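Local atomic coordinates of 3-ketosteroid-delta4-5alpha-dehydrogenase (Rhodococcus jostii, PDB entry 4AT2), a protein that catalyses the FAD-dependent introduction of a delta4 double bond into 3-keto-5alpha-steroids, a dehydrogenation belonging to bacterial steroid catabolism. Residues A47-A52 with P207-A212; S74-A79 with G200-M205; S57-R62 with Y498-G503; L70-G75 with I285-G290. All coordinates share one frame; numbering follows the deposited sequence.

Contact 1: residues A47-A52 with P207-A212; sequences AGYGIA and PLVETA. With FAD (flavin-adenine dinucleotide), chain D.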
# COMPACT_ATOMS: atom_id res chain seq x y z
N ALA A 47 24.22 -1.42 14.43
CA ALA A 47 23.97 -0.06 13.96
C ALA A 47 22.66 0.46 14.54
O ALA A 47 21.57 -0.01 14.17
CB ALA A 47 23.95 -0.03 12.44
N GLY A 48 22.75 1.42 15.46
CA GLY A 48 21.55 2.01 16.07
C GLY A 48 21.33 1.57 17.51
O GLY A 48 21.22 0.37 17.78
N TYR A 49 21.27 2.53 18.42
CA TYR A 49 21.17 2.23 19.85
C TYR A 49 19.77 2.56 20.39
O TYR A 49 19.62 3.33 21.35
CB TYR A 49 22.24 3.01 20.62
CG TYR A 49 22.71 2.39 21.92
CD1 TYR A 49 21.95 1.41 22.58
CD2 TYR A 49 23.90 2.81 22.51
CE1 TYR A 49 22.39 0.86 23.77
CE2 TYR A 49 24.34 2.26 23.70
CZ TYR A 49 23.58 1.29 24.33
OH TYR A 49 24.01 0.74 25.51
N GLY A 50 18.76 1.98 19.76
CA GLY A 50 17.37 2.06 20.24
C GLY A 50 16.97 0.70 20.78
O GLY A 50 17.82 -0.07 21.21
N ILE A 51 15.68 0.38 20.73
CA ILE A 51 15.22 -0.86 21.36
C ILE A 51 15.77 -2.12 20.70
O ILE A 51 16.22 -3.04 21.39
CB ILE A 51 13.66 -0.94 21.48
CG1 ILE A 51 13.25 -2.19 22.25
CG2 ILE A 51 12.98 -0.93 20.12
CD1 ILE A 51 13.85 -2.24 23.65
N ALA A 52 15.75 -2.16 19.37
CA ALA A 52 16.22 -3.33 18.64
C ALA A 52 17.71 -3.52 18.88
O ALA A 52 18.17 -4.63 19.13
CB ALA A 52 15.95 -3.18 17.16
N PRO A 207 16.86 0.21 31.83
CA PRO A 207 17.33 -1.08 32.38
C PRO A 207 18.07 -1.96 31.37
O PRO A 207 19.01 -2.67 31.75
CB PRO A 207 16.05 -1.78 32.84
CG PRO A 207 15.01 -0.72 32.93
CD PRO A 207 15.39 0.35 31.95
N LEU A 208 17.66 -1.93 30.11
CA LEU A 208 18.33 -2.71 29.06
C LEU A 208 19.74 -2.18 28.80
O LEU A 208 20.69 -2.95 28.64
CB LEU A 208 17.50 -2.73 27.77
CG LEU A 208 16.12 -3.41 27.86
CD1 LEU A 208 15.47 -3.53 26.48
CD2 LEU A 208 16.19 -4.79 28.48
N VAL A 209 19.88 -0.85 28.79
CA VAL A 209 21.19 -0.22 28.62
C VAL A 209 22.11 -0.59 29.78
O VAL A 209 23.27 -0.98 29.57
CB VAL A 209 21.06 1.31 28.43
CG1 VAL A 209 22.42 1.99 28.57
CG2 VAL A 209 20.45 1.61 27.07
N GLU A 210 21.59 -0.51 31.01
CA GLU A 210 22.34 -0.93 32.19
C GLU A 210 22.81 -2.38 32.06
O GLU A 210 23.96 -2.70 32.36
CB GLU A 210 21.48 -0.79 33.45
CG GLU A 210 21.15 0.65 33.82
CD GLU A 210 20.26 0.74 35.05
OE1 GLU A 210 19.39 -0.14 35.25
OE2 GLU A 210 20.43 1.69 35.83
N THR A 211 21.91 -3.25 31.59
CA THR A 211 22.22 -4.66 31.38
C THR A 211 23.34 -4.81 30.36
O THR A 211 24.32 -5.52 30.60
CB THR A 211 20.95 -5.44 30.93
OG1 THR A 211 19.95 -5.34 31.95
CG2 THR A 211 21.27 -6.91 30.67
N ALA A 212 23.21 -4.13 29.22
CA ALA A 212 24.24 -4.18 28.18
C ALA A 212 25.60 -3.67 28.66
O ALA A 212 26.64 -4.26 28.35
CB ALA A 212 23.79 -3.42 26.94
PA FAD D . 14.93 3.72 17.49
O1A FAD D . 14.50 3.40 18.87
O2A FAD D . 14.62 5.05 16.94
O5B FAD D . 16.52 3.49 17.41
C5B FAD D . 17.22 3.67 16.18
C4B FAD D . 18.59 4.31 16.49
O4B FAD D . 19.30 4.30 15.23
C3B FAD D . 18.40 5.78 16.89
O3B FAD D . 19.11 6.03 18.13
C2B FAD D . 19.00 6.56 15.71
O2B FAD D . 19.63 7.78 16.17
C1B FAD D . 20.03 5.57 15.17
N9A FAD D . 20.39 5.78 13.75
C8A FAD D . 19.62 6.24 12.75
N7A FAD D . 20.35 6.26 11.64
C5A FAD D . 21.59 5.81 11.94
C6A FAD D . 22.72 5.62 11.22
N6A FAD D . 22.72 5.90 9.92
N1A FAD D . 23.85 5.15 11.79
C2A FAD D . 23.87 4.83 13.14
N3A FAD D . 22.70 5.03 13.87
C4A FAD D . 21.59 5.51 13.24
N1 FAD D . 5.72 2.03 19.64
C2 FAD D . 5.34 1.08 20.56
O2 FAD D . 5.44 -0.11 20.27
N3 FAD D . 4.86 1.46 21.82
C4 FAD D . 4.71 2.81 22.14
O4 FAD D . 4.27 3.11 23.25
C4X FAD D . 5.09 3.78 21.21
N5 FAD D . 4.95 5.10 21.47
C5X FAD D . 5.10 6.00 20.48
C6 FAD D . 4.71 7.33 20.67
C7 FAD D . 4.88 8.27 19.65
C7M FAD D . 4.47 9.60 19.89
C8 FAD D . 5.44 7.88 18.41
C8M FAD D . 5.64 8.78 17.35
C9 FAD D . 5.84 6.55 18.23
C9A FAD D . 5.65 5.60 19.25
N10 FAD D . 6.00 4.31 19.07
C10 FAD D . 5.60 3.39 19.96
C1' FAD D . 6.89 3.86 17.97
C2' FAD D . 8.28 3.51 18.53
O2' FAD D . 8.71 4.65 19.28
C3' FAD D . 9.28 3.24 17.39
O3' FAD D . 8.66 2.59 16.27
C4' FAD D . 10.43 2.37 17.92
O4' FAD D . 11.03 3.05 19.04
C5' FAD D . 11.49 2.16 16.84
O5' FAD D . 12.50 1.27 17.36
P FAD D . 13.91 1.11 16.58
O1P FAD D . 13.69 0.64 15.21
O2P FAD D . 14.83 0.36 17.50
O3P FAD D . 14.35 2.67 16.39
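Tyr49 and Ile51, in the turn after strand 45-47 and at the start of helix 51-62, pack on Leu208, Val209 and Ala212 of helix 202-214 in a buried contact made by side chains alone. Tyr49 reaches across with the far end of its ring. Its CE1 lies 3.9 Å from Val209 CG2, and its OH rests 3.7 Å from Val209 CG1 with the methyl of Ala212 close by, so that a long flat residue bridges to a face of small aliphatic groups. The torsion that sets CG anti to the backbone N (chi1 -152°) lets the ring extend until its OH end meets this helix. Truncation to an alanine here would probably open a gap beside Val209 and Ala212 and leave the Trp76 ring, which also leans on Tyr49, freer to shift. Ile51 is branched and uses its two arms differently: CD1 meets Leu208 CD1 at 3.5 Å, while CG2 turns to the pyrophosphate, 3.5 Å from FAD O2P. The backbone does the rest of the cofactor work. Ala52 N gives O2P a long but nearly straight bond of 3.3 Å (173°), at the first turn of helix 51-62, whose dipole would probably help offset the phosphate charge. Glycine suits Gly48 and Gly50 because a beta carbon would run into FAD O4B at the first and O5B at the second. Strand, glycine-rich turn and helix on a dinucleotide phosphate are consistent with the GxGxxG signature of a Rossmann-type FAD-binding fold.

Contact 2: residues S74-A79 with G200-M205; sequences SGWGGA and GGYMLM. With FAD (flavin-adenine dinucleotide), chain D.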
# COMPACT_ATOMS: atom_id res chain seq x y z
N SER A 74 24.37 11.67 19.82
CA SER A 74 25.35 11.71 20.91
C SER A 74 24.99 10.79 22.08
O SER A 74 25.77 10.66 23.02
CB SER A 74 25.52 13.15 21.41
OG SER A 74 24.29 13.63 21.91
N GLY A 75 23.84 10.13 22.01
CA GLY A 75 23.41 9.25 23.09
C GLY A 75 22.43 8.18 22.68
O GLY A 75 21.91 8.18 21.56
N TRP A 76 22.17 7.25 23.60
CA TRP A 76 21.25 6.15 23.33
C TRP A 76 19.81 6.53 23.50
O TRP A 76 19.49 7.56 24.09
CB TRP A 76 21.58 4.92 24.17
CG TRP A 76 21.66 5.16 25.66
CD1 TRP A 76 22.81 5.33 26.43
CD2 TRP A 76 20.55 5.23 26.63
NE1 TRP A 76 22.50 5.50 27.75
CE2 TRP A 76 21.16 5.45 27.94
CE3 TRP A 76 19.16 5.13 26.54
CZ2 TRP A 76 20.40 5.57 29.10
CZ3 TRP A 76 18.40 5.26 27.71
CH2 TRP A 76 19.01 5.48 28.96
N GLY A 77 18.91 5.70 22.96
CA GLY A 77 17.49 5.86 23.21
C GLY A 77 16.62 5.90 21.96
O GLY A 77 15.58 5.24 21.91
N GLY A 78 17.04 6.69 20.97
CA GLY A 78 16.29 6.86 19.71
C GLY A 78 14.85 7.27 19.95
O GLY A 78 14.55 7.98 20.92
N ALA A 79 13.96 6.83 19.07
CA ALA A 79 12.52 7.03 19.24
C ALA A 79 12.00 6.26 20.45
O ALA A 79 11.01 6.65 21.07
CB ALA A 79 11.77 6.58 17.98
N GLY A 200 7.28 6.65 28.64
CA GLY A 200 7.37 5.35 29.31
C GLY A 200 8.41 4.45 28.65
O GLY A 200 8.95 3.55 29.29
N GLY A 201 8.68 4.71 27.38
CA GLY A 201 9.70 3.96 26.63
C GLY A 201 11.09 4.09 27.23
O GLY A 201 11.92 3.20 27.07
N TYR A 202 11.34 5.20 27.92
CA TYR A 202 12.61 5.40 28.62
C TYR A 202 12.86 4.32 29.68
O TYR A 202 14.00 3.90 29.88
CB TYR A 202 12.68 6.80 29.25
CG TYR A 202 13.93 7.04 30.04
CD1 TYR A 202 15.12 7.40 29.41
CD2 TYR A 202 13.94 6.89 31.43
CE1 TYR A 202 16.28 7.62 30.14
CE2 TYR A 202 15.09 7.10 32.16
CZ TYR A 202 16.26 7.46 31.51
OH TYR A 202 17.41 7.67 32.25
N MET A 203 11.80 3.89 30.37
CA MET A 203 11.96 2.86 31.40
C MET A 203 11.98 1.44 30.84
O MET A 203 12.14 0.48 31.59
CB MET A 203 10.94 3.01 32.55
CG MET A 203 11.39 3.97 33.65
SD MET A 203 13.05 3.66 34.30
CE MET A 203 12.85 2.00 34.95
N LEU A 204 11.80 1.31 29.53
CA LEU A 204 12.19 0.09 28.84
C LEU A 204 13.68 0.17 28.51
O LEU A 204 14.43 -0.76 28.81
CB LEU A 204 11.36 -0.12 27.58
CG LEU A 204 11.79 -1.24 26.62
CD1 LEU A 204 11.80 -2.61 27.29
CD2 LEU A 204 10.88 -1.25 25.40
N MET A 205 14.10 1.29 27.92
CA MET A 205 15.49 1.47 27.47
C MET A 205 16.53 1.44 28.59
O MET A 205 17.56 0.77 28.46
CB MET A 205 15.65 2.78 26.71
CG MET A 205 15.25 2.74 25.25
SD MET A 205 16.05 1.44 24.28
CE MET A 205 17.74 1.99 24.19
PA FAD D . 14.93 3.72 17.49
O1A FAD D . 14.50 3.40 18.87
O2A FAD D . 14.62 5.05 16.94
O5B FAD D . 16.52 3.49 17.41
C5B FAD D . 17.22 3.67 16.18
C4B FAD D . 18.59 4.31 16.49
O4B FAD D . 19.30 4.30 15.23
C3B FAD D . 18.40 5.78 16.89
O3B FAD D . 19.11 6.03 18.13
C2B FAD D . 19.00 6.56 15.71
O2B FAD D . 19.63 7.78 16.17
C1B FAD D . 20.03 5.57 15.17
N9A FAD D . 20.39 5.78 13.75
C8A FAD D . 19.62 6.24 12.75
N7A FAD D . 20.35 6.26 11.64
C5A FAD D . 21.59 5.81 11.94
C6A FAD D . 22.72 5.62 11.22
N6A FAD D . 22.72 5.90 9.92
N1A FAD D . 23.85 5.15 11.79
C2A FAD D . 23.87 4.83 13.14
N3A FAD D . 22.70 5.03 13.87
C4A FAD D . 21.59 5.51 13.24
N1 FAD D . 5.72 2.03 19.64
C2 FAD D . 5.34 1.08 20.56
O2 FAD D . 5.44 -0.11 20.27
N3 FAD D . 4.86 1.46 21.82
C4 FAD D . 4.71 2.81 22.14
O4 FAD D . 4.27 3.11 23.25
C4X FAD D . 5.09 3.78 21.21
N5 FAD D . 4.95 5.10 21.47
C5X FAD D . 5.10 6.00 20.48
C6 FAD D . 4.71 7.33 20.67
C7 FAD D . 4.88 8.27 19.65
C7M FAD D . 4.47 9.60 19.89
C8 FAD D . 5.44 7.88 18.41
C8M FAD D . 5.64 8.78 17.35
C9 FAD D . 5.84 6.55 18.23
C9A FAD D . 5.65 5.60 19.25
N10 FAD D . 6.00 4.31 19.07
C10 FAD D . 5.60 3.39 19.96
C1' FAD D . 6.89 3.86 17.97
C2' FAD D . 8.28 3.51 18.53
O2' FAD D . 8.71 4.65 19.28
C3' FAD D . 9.28 3.24 17.39
O3' FAD D . 8.66 2.59 16.27
C4' FAD D . 10.43 2.37 17.92
O4' FAD D . 11.03 3.05 19.04
C5' FAD D . 11.49 2.16 16.84
O5' FAD D . 12.50 1.27 17.36
P FAD D . 13.91 1.11 16.58
O1P FAD D . 13.69 0.64 15.21
O2P FAD D . 14.83 0.36 17.50
O3P FAD D . 14.35 2.67 16.39
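Trp76 reaches from the loop after strand 67-70 to Tyr202 and Met205 near the start of helix 202-214. Its CB lies against the Tyr49 ring. With CG held between the backbone N and the carbonyl carbon (chi1 54°), the indole is directed at the helix. On the pyrrole side NE1 rests on Val209, further along the helix. Along the benzo side CE3 nears Met205 CE, CZ3 meets Met205 CB at 3.8 Å, and the outermost carbon, CH2, comes within 3.7 Å of Tyr202 CE1. Those two six-membered rings are nearly parallel, at 18°, but slid so far apart, with centroids separated by 5.9 Å, that they scarcely overlap. A serine in place of the tryptophan would probably open a gap beside Tyr202 and Met205. The flexible thioether of Met205 bends twice to bring CE to Gly77 CA, a spot where the backbone angles call for glycine. Two residues on, Ala79 N donates to FAD O2A at 2.9 Å. Trp76 thus joins its own cofactor-binding loop to helix 202-214, whose Lys206 it also touches, while Met205 reaches Val54 of helix 51-62.

Contact 3: residues S57-R62 with Y498-G503; sequences SIEAAR and YGRRAG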
# COMPACT_ATOMS: atom_id res chain seq x y z
N SER A 57 22.31 -6.32 21.38
CA SER A 57 23.60 -6.23 22.07
C SER A 57 23.64 -7.11 23.32
O SER A 57 24.66 -7.75 23.58
CB SER A 57 23.96 -4.77 22.41
OG SER A 57 23.31 -4.32 23.58
N ILE A 58 22.52 -7.16 24.05
CA ILE A 58 22.45 -7.99 25.26
C ILE A 58 22.64 -9.46 24.92
O ILE A 58 23.46 -10.14 25.54
CB ILE A 58 21.14 -7.76 26.04
CG1 ILE A 58 21.15 -6.36 26.66
CG2 ILE A 58 20.93 -8.82 27.12
CD1 ILE A 58 19.78 -5.88 27.11
N GLU A 59 21.90 -9.94 23.92
CA GLU A 59 21.99 -11.34 23.56
C GLU A 59 23.37 -11.68 23.00
O GLU A 59 23.94 -12.71 23.34
CB GLU A 59 20.89 -11.76 22.58
CG GLU A 59 19.49 -11.78 23.19
CD GLU A 59 19.23 -12.98 24.10
OE1 GLU A 59 20.18 -13.67 24.52
OE2 GLU A 59 18.05 -13.24 24.43
N ALA A 60 23.92 -10.79 22.16
CA ALA A 60 25.21 -11.07 21.55
C ALA A 60 26.31 -11.14 22.63
O ALA A 60 27.18 -12.01 22.58
CB ALA A 60 25.55 -10.04 20.48
N ALA A 61 26.25 -10.22 23.60
CA ALA A 61 27.22 -10.18 24.68
C ALA A 61 27.09 -11.40 25.61
O ALA A 61 28.09 -11.98 26.03
CB ALA A 61 27.10 -8.89 25.47
N ARG A 62 25.85 -11.79 25.91
CA ARG A 62 25.62 -12.99 26.72
C ARG A 62 26.13 -14.25 26.02
O ARG A 62 26.56 -15.20 26.68
CB ARG A 62 24.14 -13.15 27.06
CG ARG A 62 23.69 -12.22 28.17
CD ARG A 62 22.21 -12.35 28.46
NE ARG A 62 21.81 -11.47 29.56
CZ ARG A 62 20.55 -11.23 29.91
NH1 ARG A 62 19.54 -11.79 29.24
NH2 ARG A 62 20.28 -10.43 30.93
N TYR A 498 12.66 -9.32 18.27
CA TYR A 498 13.51 -9.67 17.11
C TYR A 498 14.91 -9.07 17.19
O TYR A 498 15.84 -9.59 16.56
CB TYR A 498 12.78 -9.45 15.76
CG TYR A 498 11.69 -10.49 15.65
CD1 TYR A 498 12.02 -11.83 15.55
CD2 TYR A 498 10.35 -10.13 15.77
CE1 TYR A 498 11.04 -12.81 15.51
CE2 TYR A 498 9.36 -11.10 15.74
CZ TYR A 498 9.71 -12.43 15.60
OH TYR A 498 8.72 -13.39 15.59
N GLY A 499 15.07 -8.03 18.00
CA GLY A 499 16.41 -7.54 18.38
C GLY A 499 17.17 -8.66 19.08
O GLY A 499 18.30 -8.97 18.71
N ARG A 500 16.55 -9.28 20.08
CA ARG A 500 17.15 -10.46 20.73
C ARG A 500 17.59 -11.51 19.71
O ARG A 500 18.74 -11.99 19.74
CB ARG A 500 16.17 -11.09 21.72
CG ARG A 500 15.97 -10.29 23.00
CD ARG A 500 14.94 -10.98 23.89
NE ARG A 500 15.39 -12.31 24.31
CZ ARG A 500 14.60 -13.25 24.81
NH1 ARG A 500 13.30 -13.03 24.98
NH2 ARG A 500 15.12 -14.42 25.15
N ARG A 501 16.69 -11.86 18.80
CA ARG A 501 16.96 -12.89 17.80
C ARG A 501 18.15 -12.48 16.91
O ARG A 501 18.98 -13.31 16.55
CB ARG A 501 15.72 -13.16 16.94
CG ARG A 501 14.59 -13.86 17.70
CD ARG A 501 14.87 -15.36 17.91
NE ARG A 501 13.80 -15.98 18.69
CZ ARG A 501 12.63 -16.38 18.18
NH1 ARG A 501 12.38 -16.27 16.89
NH2 ARG A 501 11.71 -16.92 18.99
N ALA A 502 18.23 -11.19 16.57
CA ALA A 502 19.32 -10.71 15.72
C ALA A 502 20.65 -10.86 16.45
O ALA A 502 21.66 -11.23 15.84
CB ALA A 502 19.12 -9.25 15.31
N GLY A 503 20.67 -10.55 17.75
CA GLY A 503 21.91 -10.66 18.53
C GLY A 503 22.36 -12.10 18.67
O GLY A 503 23.55 -12.41 18.57
O HOH W 1 17.83 -15.87 25.02
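Where Ala60 and Gly503 bring their CA atoms to 4.5 Å, the segments 57-62 and 498-503 of helices 51-62 and 490-507 run in the same general direction, their axes 7.2 Å apart at closest and crossing at -32°. So close an approach depends on small residues. A beta carbon on Gly503 would press against Ala60 N and Glu59 CB; as glycine, it lets the Ala60 methyl settle 3.6 Å from its carbonyl O. Beside this tight crossing stands a charged pair. Glu59 lays its aliphatic part over the neighbouring helix, CG 3.5 Å from Arg500 O, before its carboxylate turns to the guanidinium. Arg500 is bent at chi3 (63°), which presents its NE edge side-on. NE donates to Glu59 OE2 at 2.8 Å, nearly straight at 163° and on the anti lone pair, while NH2 reaches the same oxygen at 3.2 Å, almost in line with its C-O bond. Carboxylate and guanidinium are nearly coplanar, and water 1, at the guanidinium edge, bridges the pair, donating to Glu59 OE2 and accepting from Arg500 NH2. The remaining nitrogen, NH1, is bound by Glu134 and His135 of helix 132-141, and Trp138 makes a cation-pi contact with the group. Held by two carboxylates, a histidine and an aromatic ring, this arginine is probably fixed in rotation and keeps its charge, tying three helices together at a partly buried place.

Contact 4: residues L70-G75 with I285-G290; sequences LERTSG and IEEHDG. With FAD (flavin-adenine dinucleotide), chain D.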
# COMPACT_ATOMS: atom_id res chain seq x y z
N LEU A 70 26.99 1.22 17.22
CA LEU A 70 27.30 2.47 16.54
C LEU A 70 26.05 3.34 16.52
O LEU A 70 25.03 2.95 15.94
CB LEU A 70 27.76 2.17 15.11
CG LEU A 70 28.86 1.14 14.92
CD1 LEU A 70 29.04 0.93 13.43
CD2 LEU A 70 30.17 1.60 15.55
N GLU A 71 26.11 4.51 17.16
CA GLU A 71 24.93 5.36 17.29
C GLU A 71 25.18 6.71 16.64
O GLU A 71 26.21 7.34 16.90
CB GLU A 71 24.56 5.52 18.77
CG GLU A 71 23.58 6.64 19.09
CD GLU A 71 22.27 6.54 18.32
OE1 GLU A 71 21.77 5.40 18.10
OE2 GLU A 71 21.74 7.60 17.93
N ARG A 72 24.24 7.14 15.80
CA ARG A 72 24.39 8.36 15.01
C ARG A 72 24.37 9.64 15.84
O ARG A 72 25.10 10.60 15.55
CB ARG A 72 23.29 8.40 13.94
CG ARG A 72 23.20 9.67 13.13
CD ARG A 72 22.14 9.47 12.07
NE ARG A 72 21.99 10.64 11.22
CZ ARG A 72 21.20 10.68 10.15
NH1 ARG A 72 20.49 9.61 9.80
NH2 ARG A 72 21.11 11.79 9.43
N THR A 73 23.52 9.68 16.86
CA THR A 73 23.43 10.86 17.72
C THR A 73 24.46 10.77 18.85
O THR A 73 25.32 9.89 18.84
CB THR A 73 22.02 11.05 18.32
OG1 THR A 73 21.79 10.05 19.32
CG2 THR A 73 20.93 10.94 17.24
N SER A 74 24.37 11.67 19.82
CA SER A 74 25.35 11.71 20.91
C SER A 74 24.99 10.79 22.08
O SER A 74 25.77 10.66 23.02
CB SER A 74 25.52 13.15 21.41
OG SER A 74 24.29 13.63 21.91
N GLY A 75 23.84 10.13 22.01
CA GLY A 75 23.41 9.25 23.09
C GLY A 75 22.43 8.18 22.68
O GLY A 75 21.91 8.18 21.56
N ILE A 285 11.73 10.84 15.59
CA ILE A 285 13.08 11.39 15.31
C ILE A 285 13.44 11.43 13.82
O ILE A 285 13.07 10.53 13.07
CB ILE A 285 14.18 10.68 16.14
CG1 ILE A 285 14.35 9.21 15.73
CG2 ILE A 285 13.89 10.78 17.64
CD1 ILE A 285 15.60 8.53 16.28
N GLU A 286 14.18 12.46 13.42
CA GLU A 286 14.57 12.67 12.01
C GLU A 286 15.68 11.74 11.52
O GLU A 286 15.91 11.64 10.31
CB GLU A 286 14.91 14.14 11.73
CG GLU A 286 16.19 14.67 12.38
CD GLU A 286 16.52 16.11 11.99
OE1 GLU A 286 15.58 16.90 11.72
OE2 GLU A 286 17.72 16.45 11.94
N GLU A 287 16.35 11.06 12.43
CA GLU A 287 17.35 10.06 12.06
C GLU A 287 16.72 8.82 11.39
O GLU A 287 17.44 7.96 10.89
CB GLU A 287 18.19 9.66 13.28
CG GLU A 287 19.16 10.74 13.75
CD GLU A 287 18.49 11.86 14.54
OE1 GLU A 287 17.35 11.69 15.01
OE2 GLU A 287 19.12 12.93 14.69
N HIS A 288 15.39 8.76 11.37
CA HIS A 288 14.68 7.69 10.65
C HIS A 288 14.62 8.04 9.19
O HIS A 288 13.58 8.51 8.70
CB HIS A 288 13.28 7.50 11.23
CG HIS A 288 13.23 6.68 12.51
ND1 HIS A 288 12.17 5.90 12.82
CD2 HIS A 288 14.15 6.53 13.55
CE1 HIS A 288 12.39 5.29 14.00
NE2 HIS A 288 13.60 5.68 14.45
N ASP A 289 15.73 7.85 8.48
CA ASP A 289 15.82 8.30 7.08
C ASP A 289 15.95 7.16 6.07
O ASP A 289 16.27 7.39 4.90
CB ASP A 289 16.98 9.30 6.92
CG ASP A 289 18.33 8.68 7.22
OD1 ASP A 289 18.41 7.45 7.40
OD2 ASP A 289 19.32 9.45 7.27
N GLY A 290 15.74 5.93 6.53
CA GLY A 290 15.68 4.76 5.66
C GLY A 290 17.03 4.24 5.18
O GLY A 290 17.08 3.29 4.41
PA FAD D . 14.93 3.72 17.49
O1A FAD D . 14.50 3.40 18.87
O2A FAD D . 14.62 5.05 16.94
O5B FAD D . 16.52 3.49 17.41
C5B FAD D . 17.22 3.67 16.18
C4B FAD D . 18.59 4.31 16.49
O4B FAD D . 19.30 4.30 15.23
C3B FAD D . 18.40 5.78 16.89
O3B FAD D . 19.11 6.03 18.13
C2B FAD D . 19.00 6.56 15.71
O2B FAD D . 19.63 7.78 16.17
C1B FAD D . 20.03 5.57 15.17
N9A FAD D . 20.39 5.78 13.75
C8A FAD D . 19.62 6.24 12.75
N7A FAD D . 20.35 6.26 11.64
C5A FAD D . 21.59 5.81 11.94
C6A FAD D . 22.72 5.62 11.22
N6A FAD D . 22.72 5.90 9.92
N1A FAD D . 23.85 5.15 11.79
C2A FAD D . 23.87 4.83 13.14
N3A FAD D . 22.70 5.03 13.87
C4A FAD D . 21.59 5.51 13.24
N1 FAD D . 5.72 2.03 19.64
C2 FAD D . 5.34 1.08 20.56
O2 FAD D . 5.44 -0.11 20.27
N3 FAD D . 4.86 1.46 21.82
C4 FAD D . 4.71 2.81 22.14
O4 FAD D . 4.27 3.11 23.25
C4X FAD D . 5.09 3.78 21.21
N5 FAD D . 4.95 5.10 21.47
C5X FAD D . 5.10 6.00 20.48
C6 FAD D . 4.71 7.33 20.67
C7 FAD D . 4.88 8.27 19.65
C7M FAD D . 4.47 9.60 19.89
C8 FAD D . 5.44 7.88 18.41
C8M FAD D . 5.64 8.78 17.35
C9 FAD D . 5.84 6.55 18.23
C9A FAD D . 5.65 5.60 19.25
N10 FAD D . 6.00 4.31 19.07
C10 FAD D . 5.60 3.39 19.96
C1' FAD D . 6.89 3.86 17.97
C2' FAD D . 8.28 3.51 18.53
O2' FAD D . 8.71 4.65 19.28
C3' FAD D . 9.28 3.24 17.39
O3' FAD D . 8.66 2.59 16.27
C4' FAD D . 10.43 2.37 17.92
O4' FAD D . 11.03 3.05 19.04
C5' FAD D . 11.49 2.16 16.84
O5' FAD D . 12.50 1.27 17.36
P FAD D . 13.91 1.11 16.58
O1P FAD D . 13.69 0.64 15.21
O2P FAD D . 14.83 0.36 17.50
O3P FAD D . 14.35 2.67 16.39
O HOH W 2 19.23 12.23 7.46
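Arg72 and Asp289 form the salt bridge that joins the end of the second strand of this Rossmann-type fold to the loop before helix 291-297. Arg72 NH1 donates to Asp289 OD2 at 2.8 Å; OD2 lies near the guanidinium plane, whereas NH1 comes in from well above the carboxylate plane. Water 2 doubles the link, accepting from Arg72 NH2 and donating to OD2. Asp289 OD1 meanwhile accepts from Arg291 N, so the short acidic side chain is held at both oxygens. Between the two segments lies the adenosine half of FAD. Glu71 takes both ribose hydroxyls, O3B on OE1 at 2.7 Å and O2B on OE2 at 2.8 Å, the task usual for the acid after this strand in such folds. Thr73 positions that carboxylate: its N and OG1 both donate to OE2, from opposite faces of the plane. Across the nucleotide, His288 NE2 gives FAD O2A a nearly straight bond of 2.8 Å (172°), its ring held at ND1 by Ser262. A type I turn from Ile285 to His288 brings this imidazole to the phosphate. Packing completes the enclosure. With its chain extended from CG to NE, Arg72 runs past the adenine, CB 3.4 Å from FAD N3A and the guanidinium edge beside N7A. Glu287 bends at chi2 and sets its CG over one guanidinium face, 3.6 Å from Arg72 CD. Beside the ribose, the methyl CG2 of Thr73 lies 3.7 Å from Glu287 OE2.

In the fold
All four contacts gather round the FAD-binding core, beside the parallel sheet that holds strands 45-47 and 67-70. Contacts 1 and 2 share helix 202-214 and have centres about 8 Å apart; contacts 1 and 3 share helix 51-62, about 10 Å apart. Contacts 2 and 4 start from the same loop, with Ser74 and Gly75 in common, while contacts 3 and 4 are the most distant pair, about 20 Å between centres. Along the chain, contact 3 spans nearly its whole length, enclosing contacts 2 and 4 and crossing contact 1. Contacts 1, 2 and 4 touch FAD from different parts of the sequence, whereas contact 3 joins helix 490-507, the last of the chain, to helix 51-62.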